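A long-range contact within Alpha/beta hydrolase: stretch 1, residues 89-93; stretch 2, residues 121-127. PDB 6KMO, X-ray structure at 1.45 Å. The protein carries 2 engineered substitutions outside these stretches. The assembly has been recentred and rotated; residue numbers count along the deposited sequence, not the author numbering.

Stretch 1 89-93: IVKPE
Stretch 2 (121-127) LIRDLVR

A β-strand lies against an α-helix here, and apolar side chains do nearly all the work. Residues 89-92 continue a strand begun earlier in the chain, with phi/psi running from -113/125 at Ile89 through -120/129 at Val90 and -130/159 at Lys91 to -58/152 at Pro92; Glu93 then turns to -57/-40. Residues 121-127 are helical throughout, near -60/-45, inside a longer helix, with Leu125 N, Val126 N and Arg127 N bonded to Leu121 O, Ile122 O and Arg123 O at 3.0, 2.9 and 2.9 Å. The two axes run in the same general sense, 43° apart (signed crossing angle -43°), and approach to 7.6 Å. Register is set by Val90 CA to Arg123 CA at 6.8 Å and Pro92 CA to Arg127 CA at 5.6 Å, so the backbones draw together toward the C-terminal end.

Strand alternation selects the contact residue. Val90 points its CB toward the helix, while Ile89 (chi1 -58°, chi2 110°, between wells) and Lys91 point theirs away. With chi1 t (-176°), Val90 spreads its two methyls along the helix: CG2 meets Ile122 CG2 at 3.8 Å, and CG1 reaches both Val126 CG2 at 3.9 Å and Arg123 CG at 4.0 Å. The last contact uses the aliphatic base of the arginine, whose chi1-chi3 are m, t, t (chi4 -133°) and whose guanidinium bonds elsewhere.

Ile122 and Val126, one helical turn apart, both point toward the strand. Ile122 is m, t (-65°, 163°), presenting its CG2 branch to Val90. Val126 is t (166°) and divides its methyls: CG2 packs 3.6 Å from Val90 O, while CG1 sits 3.5 Å from Lys91 C, 3.4 Å from Pro92 N and 3.5 Å from Pro92 CD. A compact β-branched side chain thus fits closely against strand backbone as well as side chains. Pro92, its ring C-gamma exo, projects CB sideways and offers CD to that methyl; its nitrogen has no hydrogen to donate.

Lys91 extends m, t, t, t from the opposite strand face, its NZ bonded elsewhere. No direct hydrogen bond crosses the contact, which buries 265 Å² in total. At its polar margin, Glu93 (t, t, chi3 -150°) and Arg127 (m, t, p, chi4 82°) share a water: it donates to Glu93 OE2 at 2.7 Å and accepts a weak bond from Arg127 NH1 at 3.3 Å. Arg127 starts sideways, but its bent chain brings its end nearer the strand.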

# COMPACT_ATOMS: atom_id res chain seq x y z
N ILE A 89 -5.22 -14.05 -22.65
CA ILE A 89 -4.45 -12.82 -22.76
C ILE A 89 -5.41 -11.66 -22.60
O ILE A 89 -6.42 -11.58 -23.31
CB ILE A 89 -3.68 -12.75 -24.08
CG1 ILE A 89 -2.75 -13.96 -24.22
CG2 ILE A 89 -2.86 -11.48 -24.18
CD1 ILE A 89 -3.15 -14.94 -25.24
N VAL A 90 -5.13 -10.77 -21.66
CA VAL A 90 -6.00 -9.64 -21.35
C VAL A 90 -5.21 -8.36 -21.57
O VAL A 90 -4.09 -8.22 -21.07
CB VAL A 90 -6.55 -9.72 -19.92
CG1 VAL A 90 -7.54 -8.60 -19.65
CG2 VAL A 90 -7.20 -11.08 -19.66
N LYS A 91 -5.77 -7.44 -22.34
CA LYS A 91 -5.12 -6.18 -22.67
C LYS A 91 -6.07 -5.02 -22.42
O LYS A 91 -7.29 -5.19 -22.37
CB LYS A 91 -4.70 -6.18 -24.15
CG LYS A 91 -3.70 -7.24 -24.50
CD LYS A 91 -3.31 -7.16 -25.97
CE LYS A 91 -2.42 -8.32 -26.34
NZ LYS A 91 -1.96 -8.25 -27.77
N PRO A 92 -5.53 -3.81 -22.25
CA PRO A 92 -6.40 -2.63 -22.13
C PRO A 92 -7.30 -2.50 -23.34
O PRO A 92 -6.94 -2.91 -24.45
CB PRO A 92 -5.40 -1.47 -22.03
CG PRO A 92 -4.13 -2.10 -21.52
CD PRO A 92 -4.10 -3.46 -22.16
N GLU A 93 -8.46 -1.89 -23.12
CA GLU A 93 -9.53 -1.88 -24.10
C GLU A 93 -9.06 -1.29 -25.42
O GLU A 93 -9.45 -1.76 -26.49
CB GLU A 93 -10.72 -1.08 -23.56
CG GLU A 93 -11.83 -0.80 -24.56
CD GLU A 93 -12.91 0.11 -24.01
OE1 GLU A 93 -14.07 -0.02 -24.44
OE2 GLU A 93 -12.59 0.97 -23.16
N LEU A 121 -10.50 -9.33 -11.43
CA LEU A 121 -9.21 -8.98 -10.85
C LEU A 121 -8.16 -8.78 -11.92
O LEU A 121 -7.40 -7.80 -11.89
CB LEU A 121 -8.78 -10.07 -9.87
CG LEU A 121 -7.34 -10.04 -9.36
CD1 LEU A 121 -7.00 -8.72 -8.65
CD2 LEU A 121 -7.09 -11.22 -8.42
N ILE A 122 -8.07 -9.71 -12.87
CA ILE A 122 -7.07 -9.59 -13.93
C ILE A 122 -7.30 -8.32 -14.73
O ILE A 122 -6.36 -7.57 -15.02
CB ILE A 122 -7.08 -10.84 -14.83
CG1 ILE A 122 -6.65 -12.06 -14.03
CG2 ILE A 122 -6.16 -10.62 -16.01
CD1 ILE A 122 -7.01 -13.36 -14.70
N ARG A 123 -8.55 -8.06 -15.11
CA ARG A 123 -8.84 -6.85 -15.87
C ARG A 123 -8.47 -5.60 -15.07
O ARG A 123 -7.94 -4.63 -15.64
CB ARG A 123 -10.31 -6.81 -16.27
CG ARG A 123 -10.69 -7.79 -17.37
CD ARG A 123 -12.18 -7.70 -17.64
NE ARG A 123 -12.64 -8.56 -18.72
CZ ARG A 123 -13.44 -8.18 -19.71
NH1 ARG A 123 -13.85 -6.93 -19.82
NH2 ARG A 123 -13.81 -9.08 -20.62
N ASP A 124 -8.74 -5.59 -13.77
CA ASP A 124 -8.38 -4.43 -12.95
C ASP A 124 -6.87 -4.19 -12.99
O ASP A 124 -6.41 -3.05 -13.07
CB ASP A 124 -8.82 -4.63 -11.50
CG ASP A 124 -10.29 -4.45 -11.28
OD1 ASP A 124 -11.02 -3.92 -12.15
OD2 ASP A 124 -10.76 -4.85 -10.18
N LEU A 125 -6.08 -5.26 -12.91
CA LEU A 125 -4.62 -5.11 -12.90
C LEU A 125 -4.10 -4.67 -14.26
O LEU A 125 -3.16 -3.88 -14.35
CB LEU A 125 -3.97 -6.43 -12.48
CG LEU A 125 -4.17 -6.84 -11.01
CD1 LEU A 125 -3.86 -8.32 -10.85
CD2 LEU A 125 -3.35 -5.98 -10.07
N VAL A 126 -4.69 -5.19 -15.34
CA VAL A 126 -4.34 -4.76 -16.69
C VAL A 126 -4.64 -3.28 -16.86
O VAL A 126 -3.81 -2.52 -17.37
CB VAL A 126 -5.10 -5.63 -17.70
CG1 VAL A 126 -5.04 -5.01 -19.11
CG2 VAL A 126 -4.54 -7.04 -17.70
N ARG A 127 -5.82 -2.85 -16.44
CA ARG A 127 -6.18 -1.44 -16.62
C ARG A 127 -5.28 -0.52 -15.80
O ARG A 127 -4.87 0.54 -16.29
CB ARG A 127 -7.65 -1.27 -16.23
CG ARG A 127 -8.59 -1.89 -17.25
CD ARG A 127 -9.99 -2.08 -16.69
NE ARG A 127 -10.52 -0.81 -16.23
CZ ARG A 127 -11.09 0.09 -17.02
NH1 ARG A 127 -11.24 -0.15 -18.32
NH2 ARG A 127 -11.51 1.24 -16.51
O HOH W 1 -10.89 1.44 -21.18